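Local coordinates for protein aldehyde dehydrogenase (Bartonella henselae, PDB 3I44) that probably oxidises aldehydes to the corresponding carboxylic acids with a nicotinamide dinucleotide as hydride acceptor, at residues E96-R101 with A208-E213; C190-K195 with G219-I224; I279-D284 with Q313-K318; E364-V369 with P395-F400. The protein carries 1 engineered substitution. All blocks are in the same frame, centred on the assembly; numbering follows the deposited sequence.

Contact 1 of 4, residues E96-R101 with A208-E213; sequences EIYEKR and AEILDE
Ile97 and Ile210 meet branch to branch, CG2 of Ile97 lying 3.7 Å from CG2 of Ile210, with the two side chains alongside each other and pointing opposite ways. They mark the tight part of the contact, where the axes of the helical segments 96-100 and 208-213 come within 9.4 Å, at 132° between their directions. Ile210 CD1 also lies 4.1 Å from Tyr98 CD1, oblique to the ring, and all three residues are buried.

The other side is polar and far more open. Glu213 has CG anti to its backbone N (chi1 -173°) and an extended chain, which carries its carboxylate over the edge of the apolar patch: OE2 sits 3.6 Å from Ile97 CG2, while OE1 offers its syn lone pair to Lys100 NZ at 2.8 Å in a salt bridge between two exposed residues. Arg101 NH1 makes a second salt bridge, 2.7 Å to Glu209 OE1. This bond is bent (N-H...O 144°): the oxygen lies near the guanidinium plane, but the donor stands above the carboxylate plane. One water accepts from Arg101 NH1 and donates to Glu213 OE2 at 2.6 Å, linking the two charged pairs.

Around this interface, Tyr98 packs on helix 117-141 and gives its OH to Thr125 O, Tyr98 and Leu211 reach helix 174-188, and Ala208 and Leu211 cover Phe221 of strand 221-223.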
# COMPACT_ATOMS: atom_id res chain seq x y z
N GLU A 96 -31.11 4.09 7.24
CA GLU A 96 -32.51 4.06 7.66
C GLU A 96 -32.99 2.62 7.87
O GLU A 96 -33.59 2.33 8.89
CB GLU A 96 -33.41 4.77 6.66
CG GLU A 96 -34.86 4.47 6.90
CD GLU A 96 -35.78 5.23 5.98
OE1 GLU A 96 -35.39 5.60 4.87
OE2 GLU A 96 -36.93 5.41 6.39
N ILE A 97 -32.72 1.71 6.93
CA ILE A 97 -33.14 0.33 7.10
C ILE A 97 -32.31 -0.37 8.19
O ILE A 97 -32.83 -1.16 8.95
CB ILE A 97 -33.13 -0.45 5.75
CG1 ILE A 97 -34.15 0.17 4.77
CG2 ILE A 97 -33.40 -1.91 5.99
CD1 ILE A 97 -33.74 0.08 3.30
N TYR A 98 -31.02 -0.05 8.28
CA TYR A 98 -30.16 -0.58 9.34
C TYR A 98 -30.71 -0.28 10.71
O TYR A 98 -30.79 -1.18 11.55
CB TYR A 98 -28.74 -0.03 9.21
CG TYR A 98 -27.70 -0.62 10.14
CD1 TYR A 98 -26.86 -1.69 9.73
CD2 TYR A 98 -27.49 -0.09 11.40
CE1 TYR A 98 -25.86 -2.20 10.59
CE2 TYR A 98 -26.51 -0.59 12.24
CZ TYR A 98 -25.71 -1.65 11.84
OH TYR A 98 -24.75 -2.12 12.72
N GLU A 99 -31.13 0.97 10.93
CA GLU A 99 -31.71 1.35 12.22
C GLU A 99 -33.03 0.60 12.45
O GLU A 99 -33.29 0.12 13.58
CB GLU A 99 -31.91 2.87 12.38
CG GLU A 99 -30.67 3.70 12.61
CD GLU A 99 -29.91 3.39 13.92
OE1 GLU A 99 -30.40 2.61 14.78
OE2 GLU A 99 -28.81 3.96 14.10
N LYS A 100 -33.85 0.48 11.41
CA LYS A 100 -35.11 -0.26 11.54
C LYS A 100 -34.85 -1.71 11.96
O LYS A 100 -35.59 -2.27 12.75
CB LYS A 100 -35.94 -0.22 10.25
CG LYS A 100 -37.27 -1.03 10.34
CD LYS A 100 -38.18 -0.79 9.14
CE LYS A 100 -37.57 -1.38 7.88
NZ LYS A 100 -38.51 -1.39 6.70
N ARG A 101 -33.74 -2.29 11.51
CA ARG A 101 -33.48 -3.70 11.82
C ARG A 101 -32.47 -3.91 12.93
O ARG A 101 -31.97 -5.03 13.13
CB ARG A 101 -33.07 -4.40 10.53
CG ARG A 101 -34.20 -4.37 9.51
CD ARG A 101 -34.93 -5.69 9.46
NE ARG A 101 -34.70 -6.35 8.20
CZ ARG A 101 -34.74 -7.66 7.99
NH1 ARG A 101 -34.49 -8.10 6.77
NH2 ARG A 101 -34.99 -8.54 8.96
N ALA A 208 -26.82 -7.95 4.10
CA ALA A 208 -27.19 -8.18 2.70
C ALA A 208 -28.66 -7.88 2.47
O ALA A 208 -28.99 -7.24 1.49
CB ALA A 208 -26.85 -9.61 2.25
N GLU A 209 -29.53 -8.39 3.34
CA GLU A 209 -30.96 -8.09 3.23
C GLU A 209 -31.26 -6.61 3.37
O GLU A 209 -32.19 -6.11 2.76
CB GLU A 209 -31.77 -8.82 4.30
CG GLU A 209 -31.80 -10.33 4.17
CD GLU A 209 -32.62 -10.98 5.30
OE1 GLU A 209 -33.67 -10.45 5.66
OE2 GLU A 209 -32.19 -11.97 5.87
N ILE A 210 -30.53 -5.92 4.25
CA ILE A 210 -30.67 -4.46 4.37
C ILE A 210 -30.40 -3.79 3.02
O ILE A 210 -31.21 -2.97 2.57
CB ILE A 210 -29.82 -3.92 5.50
CG1 ILE A 210 -30.44 -4.40 6.82
CG2 ILE A 210 -29.77 -2.36 5.52
CD1 ILE A 210 -29.51 -4.33 8.05
N LEU A 211 -29.32 -4.19 2.34
CA LEU A 211 -28.89 -3.57 1.09
C LEU A 211 -29.88 -3.89 -0.03
O LEU A 211 -30.19 -3.07 -0.88
CB LEU A 211 -27.47 -4.02 0.69
CG LEU A 211 -26.38 -3.04 1.12
CD1 LEU A 211 -26.39 -2.81 2.63
CD2 LEU A 211 -25.01 -3.54 0.65
N ASP A 212 -30.43 -5.08 0.02
CA ASP A 212 -31.41 -5.50 -0.96
C ASP A 212 -32.69 -4.68 -0.81
O ASP A 212 -33.25 -4.23 -1.78
CB ASP A 212 -31.69 -6.97 -0.74
CG ASP A 212 -32.68 -7.52 -1.73
OD1 ASP A 212 -32.46 -7.42 -2.93
OD2 ASP A 212 -33.65 -8.10 -1.27
N GLU A 213 -33.14 -4.48 0.44
CA GLU A 213 -34.32 -3.65 0.73
C GLU A 213 -34.09 -2.18 0.35
O GLU A 213 -35.03 -1.46 -0.01
CB GLU A 213 -34.71 -3.77 2.20
CG GLU A 213 -36.05 -3.06 2.55
CD GLU A 213 -36.51 -3.24 4.00
OE1 GLU A 213 -37.42 -2.47 4.41
OE2 GLU A 213 -35.98 -4.10 4.74
O HOH W 1 -33.98 -5.69 5.17

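Contact 2 of 4, residues C190-K195 with G219-I224; sequences CTMVLK and GVFNLI
Met192 and Phe221 begin a run of three parallel bridges, followed by Val193 with Asn222 and Leu194 with Leu223; the axes of strand segments 191-195 and 221-223 approach to 4.7 Å and are twisted by 19°. Backbone bonds set this register. Leu194 N to Asn222 O is the straightest, 2.8 Å with an N-H...O angle of 173°, and Ile224 N to Leu194 O follows at 3.1 Å. Met192 N to Val220 O is more bent, and Asn222 N to Met192 O is weak.

A side-chain amide adds a second donor to the acceptor of the weak bond. Asn222 ND2 donates to Met192 O at 3.1 Å, with the acceptor near the amide plane, and to Gly219 O at 2.8 Å, where it stands above the carbonyl plane. Met192 O is thus gripped by two donors of one residue. The amide rotation is further fixed by OD1, which accepts from the backbone N of Asn31.

Apolar contacts divide between the two faces. On the face of Met192, Phe221 and Leu194, Leu194 CD2 meets the ring edge in plane, 3.8 Å from Phe221 CZ. In Met192, CG between backbone N and carbonyl carbon (chi1 62°) and a bend at chi2 together bring SD to the same ring's edge, 5.4 Å from the Phe221 centroid, a Met-aromatic contact. On the face of Val193 and Asn222, Val193 CG1 touches Ile224 CG1.

The strands are the two ends of a beta-alpha-beta crossover through helix 202-213, as in Rossmann-type cofactor domains. Every touching residue is buried, so the chemistry implies a sheet interior in which backbone polarity is met by directional bonds.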
# COMPACT_ATOMS: atom_id res chain seq x y z
N CYS A 190 -17.19 1.79 -6.36
CA CYS A 190 -16.77 0.40 -6.57
C CYS A 190 -17.94 -0.55 -6.46
O CYS A 190 -18.92 -0.24 -5.80
CB CYS A 190 -15.73 -0.02 -5.54
SG CYS A 190 -14.20 0.86 -5.65
N THR A 191 -17.80 -1.73 -7.06
CA THR A 191 -18.67 -2.88 -6.78
C THR A 191 -17.80 -3.92 -6.04
O THR A 191 -16.55 -3.79 -5.96
CB THR A 191 -19.26 -3.46 -8.09
OG1 THR A 191 -18.19 -3.93 -8.90
CG2 THR A 191 -20.04 -2.36 -8.88
N MET A 192 -18.43 -4.92 -5.44
CA MET A 192 -17.71 -5.71 -4.41
C MET A 192 -18.25 -7.11 -4.21
O MET A 192 -19.43 -7.36 -4.44
CB MET A 192 -17.73 -4.99 -3.05
CG MET A 192 -19.12 -4.79 -2.48
SD MET A 192 -19.31 -3.22 -1.57
CE MET A 192 -19.31 -2.07 -2.94
N VAL A 193 -17.37 -8.01 -3.78
CA VAL A 193 -17.75 -9.30 -3.24
C VAL A 193 -17.26 -9.38 -1.81
O VAL A 193 -16.06 -9.24 -1.53
CB VAL A 193 -17.19 -10.48 -4.06
CG1 VAL A 193 -17.64 -11.84 -3.43
CG2 VAL A 193 -17.68 -10.37 -5.51
N LEU A 194 -18.20 -9.58 -0.90
CA LEU A 194 -17.93 -9.77 0.52
C LEU A 194 -17.99 -11.27 0.87
O LEU A 194 -18.96 -11.97 0.50
CB LEU A 194 -18.96 -9.01 1.36
CG LEU A 194 -18.99 -9.28 2.89
CD1 LEU A 194 -17.71 -8.82 3.54
CD2 LEU A 194 -20.21 -8.65 3.56
N LYS A 195 -16.95 -11.75 1.54
CA LYS A 195 -16.99 -13.07 2.19
C LYS A 195 -16.91 -12.86 3.69
O LYS A 195 -15.82 -12.54 4.21
CB LYS A 195 -15.83 -13.96 1.74
CG LYS A 195 -15.92 -15.40 2.32
CD LYS A 195 -14.56 -16.07 2.49
CE LYS A 195 -13.89 -15.64 3.79
NZ LYS A 195 -14.66 -16.03 5.01
N GLY A 219 -25.85 -6.56 -8.47
CA GLY A 219 -24.45 -6.84 -8.72
C GLY A 219 -23.47 -5.88 -8.06
O GLY A 219 -22.24 -6.15 -8.02
N VAL A 220 -23.98 -4.76 -7.53
CA VAL A 220 -23.11 -3.80 -6.84
C VAL A 220 -22.52 -4.43 -5.58
O VAL A 220 -21.32 -4.32 -5.30
CB VAL A 220 -23.88 -2.51 -6.53
CG1 VAL A 220 -23.05 -1.54 -5.71
CG2 VAL A 220 -24.35 -1.86 -7.88
N PHE A 221 -23.38 -5.11 -4.82
CA PHE A 221 -22.95 -5.79 -3.64
C PHE A 221 -23.30 -7.27 -3.73
O PHE A 221 -24.44 -7.62 -4.00
CB PHE A 221 -23.60 -5.16 -2.39
CG PHE A 221 -23.37 -5.95 -1.15
CD1 PHE A 221 -22.20 -5.79 -0.41
CD2 PHE A 221 -24.30 -6.93 -0.76
CE1 PHE A 221 -21.96 -6.56 0.72
CE2 PHE A 221 -24.08 -7.69 0.36
CZ PHE A 221 -22.92 -7.51 1.12
N ASN A 222 -22.32 -8.14 -3.45
CA ASN A 222 -22.53 -9.59 -3.52
C ASN A 222 -21.92 -10.26 -2.29
O ASN A 222 -20.85 -9.84 -1.82
CB ASN A 222 -21.90 -10.18 -4.80
CG ASN A 222 -22.34 -9.46 -6.03
OD1 ASN A 222 -23.36 -9.81 -6.63
ND2 ASN A 222 -21.60 -8.39 -6.42
N LEU A 223 -22.61 -11.27 -1.76
CA LEU A 223 -22.17 -11.98 -0.58
C LEU A 223 -22.12 -13.48 -0.88
O LEU A 223 -23.11 -14.07 -1.33
CB LEU A 223 -23.08 -11.68 0.64
CG LEU A 223 -22.69 -12.39 1.98
CD1 LEU A 223 -23.23 -11.66 3.21
CD2 LEU A 223 -23.19 -13.84 2.00
N ILE A 224 -20.94 -14.06 -0.68
CA ILE A 224 -20.77 -15.50 -0.70
C ILE A 224 -20.11 -15.92 0.61
O ILE A 224 -19.24 -15.22 1.12
CB ILE A 224 -19.90 -16.01 -1.90
CG1 ILE A 224 -18.50 -15.39 -1.87
CG2 ILE A 224 -20.63 -15.73 -3.22
CD1 ILE A 224 -17.56 -15.87 -2.95

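Contact 3 of 4, residues I279-D284 with Q313-K318; sequences IFADAD and QAIYDK
Ile315 lays its side chain against the backbone at Ala281. Its CG2 is 3.9 Å from Ala281 CB, and its CD1 lies 3.9 Å from Ala281 CA and 3.6 Å from Phe280 O. The same methyl also meets Ile279 CG2 at 4.1 Å, the two isoleucine side chains set roughly perpendicular. Beside this patch the methyls of Ala281 and Ala314 face each other more loosely, CB to CB 4.3 Å.

The torsions of Ile315 account for this reach. A chi1 of 56° sets CG1 between the backbone N and the carbonyl carbon with CG2 beside the N, and the near-anti chi2 (152°) then carries CD1 to Phe280 O and Ile279 CG2. Ile315 occupies the N-cap position of helix 316-329, and Tyr316 N bonds to Gln313 O at 3.0 Å, closing the turn that holds Ile315.

On the other segment, Phe280 to Ala283 form a type I turn closed by Ala283 N to Phe280 O at 3.0 Å. Further out, Ile279 ends strand 276-279, bonded through its backbone to Leu310 and Glu312 of the adjacent strand 308-312, and Glu312 OE2 takes the N-H of Ala281. The turn is also held through Asp282, whose carboxylate forms a salt bridge with Lys442 and accepts from Ser437.

No hydrogen bond joins the segments, and they bury just 160 Å² in total. The chemistry is therefore nondirectional: apolar contacts, some of them to backbone atoms of the turn, join a post-strand turn to a helix start, while polar bonds to other residues fix the position of the turn.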
# COMPACT_ATOMS: atom_id res chain seq x y z
N ILE A 279 0.56 2.93 32.55
CA ILE A 279 -0.15 3.62 33.66
C ILE A 279 0.88 4.12 34.67
O ILE A 279 1.58 3.35 35.32
CB ILE A 279 -1.17 2.72 34.34
CG1 ILE A 279 -2.11 2.13 33.27
CG2 ILE A 279 -1.96 3.49 35.42
CD1 ILE A 279 -3.27 1.32 33.82
N PHE A 280 0.99 5.43 34.74
CA PHE A 280 1.87 6.09 35.68
C PHE A 280 1.19 6.26 37.02
O PHE A 280 -0.04 6.23 37.12
CB PHE A 280 2.31 7.45 35.14
CG PHE A 280 3.32 7.36 34.04
CD1 PHE A 280 4.68 7.27 34.34
CD2 PHE A 280 2.92 7.34 32.70
CE1 PHE A 280 5.61 7.18 33.34
CE2 PHE A 280 3.86 7.23 31.69
CZ PHE A 280 5.21 7.17 32.00
N ALA A 281 2.01 6.44 38.07
CA ALA A 281 1.52 6.69 39.44
C ALA A 281 0.59 7.91 39.53
O ALA A 281 -0.26 8.01 40.42
CB ALA A 281 2.72 6.82 40.43
N ASP A 282 0.76 8.86 38.62
CA ASP A 282 -0.03 10.08 38.64
C ASP A 282 -1.23 10.02 37.71
O ASP A 282 -1.82 11.05 37.40
CB ASP A 282 0.85 11.32 38.36
CG ASP A 282 1.48 11.34 36.92
OD1 ASP A 282 1.14 10.51 36.05
OD2 ASP A 282 2.34 12.23 36.69
N ALA A 283 -1.63 8.80 37.30
CA ALA A 283 -2.84 8.63 36.50
C ALA A 283 -4.08 9.01 37.32
O ALA A 283 -4.05 8.96 38.54
CB ALA A 283 -2.95 7.19 35.94
N ASP A 284 -5.16 9.40 36.64
CA ASP A 284 -6.40 9.73 37.29
C ASP A 284 -6.94 8.52 38.08
O ASP A 284 -6.58 7.36 37.80
CB ASP A 284 -7.44 10.24 36.28
CG ASP A 284 -7.86 9.16 35.27
OD1 ASP A 284 -7.08 8.89 34.34
OD2 ASP A 284 -8.94 8.55 35.43
N GLN A 313 6.40 1.45 39.09
CA GLN A 313 6.71 0.60 40.27
C GLN A 313 5.91 1.00 41.50
O GLN A 313 5.25 0.16 42.12
CB GLN A 313 8.22 0.64 40.59
CG GLN A 313 8.65 -0.34 41.69
CD GLN A 313 8.42 -1.78 41.29
OE1 GLN A 313 7.58 -2.48 41.87
NE2 GLN A 313 9.16 -2.24 40.28
N ALA A 314 5.91 2.31 41.80
CA ALA A 314 5.17 2.86 42.95
C ALA A 314 3.72 2.38 43.08
O ALA A 314 3.24 2.28 44.17
CB ALA A 314 5.21 4.39 42.93
N ILE A 315 3.00 2.10 41.98
CA ILE A 315 1.58 1.68 42.10
C ILE A 315 1.32 0.25 41.60
O ILE A 315 0.17 -0.16 41.38
CB ILE A 315 0.60 2.68 41.43
CG1 ILE A 315 0.97 2.88 39.96
CG2 ILE A 315 0.58 4.06 42.20
CD1 ILE A 315 -0.19 3.24 39.08
N TYR A 316 2.40 -0.51 41.45
CA TYR A 316 2.32 -1.89 40.96
C TYR A 316 1.49 -2.79 41.88
O TYR A 316 0.60 -3.52 41.42
CB TYR A 316 3.75 -2.43 40.78
CG TYR A 316 3.84 -3.81 40.19
CD1 TYR A 316 3.10 -4.16 39.07
CD2 TYR A 316 4.70 -4.77 40.75
CE1 TYR A 316 3.20 -5.44 38.52
CE2 TYR A 316 4.82 -6.04 40.20
CZ TYR A 316 4.07 -6.37 39.09
OH TYR A 316 4.16 -7.62 38.55
N ASP A 317 1.74 -2.75 43.19
CA ASP A 317 0.93 -3.55 44.13
C ASP A 317 -0.53 -3.15 44.08
O ASP A 317 -1.43 -4.02 44.04
CB ASP A 317 1.48 -3.45 45.58
CG ASP A 317 2.78 -4.23 45.77
OD1 ASP A 317 3.13 -5.12 44.95
OD2 ASP A 317 3.47 -3.95 46.77
N LYS A 318 -0.78 -1.84 44.05
CA LYS A 318 -2.15 -1.34 43.86
C LYS A 318 -2.81 -1.84 42.56
O LYS A 318 -4.00 -2.22 42.53
CB LYS A 318 -2.17 0.20 43.91
CG LYS A 318 -3.55 0.79 43.75
CD LYS A 318 -3.55 2.26 44.12
CE LYS A 318 -4.96 2.82 44.12
NZ LYS A 318 -4.96 4.23 44.68

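Contact 4 of 4, residues E364-V369 with P395-F400; sequences EGATLV and PHMRIF
Glu364 OE1 is gripped by the backbone N of Arg398 and by a water. Arg398 N donates at 2.8 Å with an N-H...O angle of 155°, using the syn lone pair of OE1. The water donates to OE1 at 2.7 Å and accepts from Ile399 N, which ties the carboxylate to a second N-H of the same helix start. The other oxygen is tethered too: a further water gives one hydrogen to Glu364 OE2, 2.6 Å away, and one to His396 O. These bonds hold the carboxylate at the N-terminal end of helix 398-401, where the helix dipole would probably favour its negative charge.

Beside the polar contacts is an apolar one. Met397 is extended beyond CG (chi3 174°), and this straight chain brings CE to 3.5 Å from Glu364 O and 3.7 Å from Ala366 N. Ala366 CB packs on Met397 SD at 3.8 Å and on Ile399 CD1 at 4.1 Å. Arg398 contributes its CG, beside Glu364 OE2, but its guanidinium turns elsewhere, to salt bridges with Glu402 and with Asp356 of helix 348-363.

Gly365, with phi 91°, ends helix 348-363 in a Schellman motif, and the chain then enters strand 367-370, which pairs antiparallel with strand 388-391. Met397 holds the N-cap position of the short helix that comes after this second strand. The arrangement is thus a helix C-terminus with a Schellman turn docked on a helix N-terminus, at the edge-strand end of a mixed seven-stranded sheet.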
# COMPACT_ATOMS: atom_id res chain seq x y z
N GLU A 364 5.26 -20.98 32.57
CA GLU A 364 6.44 -20.14 32.37
C GLU A 364 6.79 -19.34 33.61
O GLU A 364 7.79 -18.61 33.63
CB GLU A 364 6.29 -19.24 31.12
CG GLU A 364 6.42 -20.07 29.82
CD GLU A 364 6.32 -19.24 28.55
OE1 GLU A 364 5.73 -18.15 28.57
OE2 GLU A 364 6.81 -19.70 27.50
N GLY A 365 5.98 -19.49 34.65
CA GLY A 365 6.30 -18.88 35.93
C GLY A 365 5.75 -17.48 36.17
O GLY A 365 6.25 -16.80 37.06
N ALA A 366 4.74 -17.02 35.42
CA ALA A 366 4.10 -15.72 35.75
C ALA A 366 3.28 -15.92 37.02
O ALA A 366 2.84 -17.02 37.29
CB ALA A 366 3.22 -15.20 34.60
N THR A 367 3.08 -14.87 37.82
CA THR A 367 2.13 -14.96 38.96
C THR A 367 0.66 -14.97 38.51
O THR A 367 0.16 -13.97 37.95
CB THR A 367 2.32 -13.79 39.91
OG1 THR A 367 3.69 -13.75 40.28
CG2 THR A 367 1.43 -13.93 41.19
N LEU A 368 -0.05 -16.07 38.77
CA LEU A 368 -1.48 -16.13 38.58
C LEU A 368 -2.20 -15.40 39.71
O LEU A 368 -2.23 -15.89 40.85
CB LEU A 368 -1.98 -17.57 38.48
CG LEU A 368 -3.47 -17.81 38.25
CD1 LEU A 368 -3.97 -17.18 36.95
CD2 LEU A 368 -3.78 -19.31 38.28
N VAL A 369 -2.80 -14.24 39.38
CA VAL A 369 -3.45 -13.39 40.38
C VAL A 369 -4.86 -13.82 40.64
O VAL A 369 -5.28 -13.87 41.79
CB VAL A 369 -3.42 -11.90 39.97
CG1 VAL A 369 -4.19 -11.01 40.99
CG2 VAL A 369 -1.99 -11.46 39.79
N PRO A 395 9.07 -10.30 29.25
CA PRO A 395 9.04 -10.19 27.78
C PRO A 395 9.14 -11.49 26.99
O PRO A 395 8.65 -11.55 25.86
CB PRO A 395 10.26 -9.30 27.47
CG PRO A 395 10.46 -8.48 28.70
CD PRO A 395 10.12 -9.43 29.84
N HIS A 396 9.76 -12.54 27.54
CA HIS A 396 9.93 -13.78 26.76
C HIS A 396 8.69 -14.65 26.84
O HIS A 396 8.56 -15.61 26.09
CB HIS A 396 11.15 -14.57 27.26
CG HIS A 396 10.95 -15.16 28.62
ND1 HIS A 396 11.41 -14.54 29.76
CD2 HIS A 396 10.29 -16.27 29.03
CE1 HIS A 396 11.06 -15.26 30.82
NE2 HIS A 396 10.37 -16.30 30.40
N MET A 397 7.77 -14.35 27.75
CA MET A 397 6.64 -15.25 27.95
C MET A 397 5.64 -15.18 26.82
O MET A 397 5.43 -14.12 26.22
CB MET A 397 5.94 -14.95 29.27
CG MET A 397 6.83 -15.13 30.48
SD MET A 397 5.92 -14.76 31.98
CE MET A 397 7.16 -15.24 33.21
N ARG A 398 5.03 -16.31 26.51
CA ARG A 398 4.06 -16.35 25.45
C ARG A 398 2.92 -15.34 25.67
O ARG A 398 2.43 -14.76 24.69
CB ARG A 398 3.47 -17.75 25.28
CG ARG A 398 4.49 -18.81 24.78
CD ARG A 398 3.78 -20.15 24.51
NE ARG A 398 2.75 -20.00 23.48
CZ ARG A 398 1.68 -20.79 23.34
NH1 ARG A 398 1.46 -21.81 24.17
NH2 ARG A 398 0.81 -20.54 22.38
N ILE A 399 2.47 -15.17 26.92
CA ILE A 399 1.32 -14.29 27.20
C ILE A 399 1.67 -12.83 26.96
O ILE A 399 0.78 -12.01 26.74
CB ILE A 399 0.71 -14.49 28.65
CG1 ILE A 399 1.76 -14.37 29.76
CG2 ILE A 399 -0.01 -15.81 28.75
CD1 ILE A 399 1.17 -14.43 31.18
N PHE A 400 2.97 -12.49 27.02
CA PHE A 400 3.44 -11.16 26.67
C PHE A 400 3.46 -10.95 25.15
O PHE A 400 3.15 -9.86 24.67
CB PHE A 400 4.83 -10.94 27.24
CG PHE A 400 5.38 -9.53 27.09
CD1 PHE A 400 5.13 -8.57 28.04
CD2 PHE A 400 6.20 -9.19 26.01
CE1 PHE A 400 5.66 -7.31 27.93
CE2 PHE A 400 6.73 -7.92 25.89
CZ PHE A 400 6.47 -6.98 26.87
O HOH W 2 3.10 -17.57 28.75
O HOH W 3 8.09 -18.25 25.80

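Contacts 1 and 2 share one beta-alpha-beta unit: helix 202-213, which contact 1 fastens to helix 84-100, connects the two strands of contact 2, and the two contacts touch. Contacts 3 and 4 lie across the centre of the chain, about 44 to 49 Å from the first pair between centres, and concern a different sheet; their nearest atoms are about 6 Å apart. Contact 2 is wholly core, ruled by backbone bonds. Contact 1 has an apolar floor and a salt-bridged, hydrated outer side. The peripheral contacts differ again: contact 4 relies on a carboxylate and waters at a helix start, contact 3 on apolar side chains laid against a turn, with no hydrogen bond across.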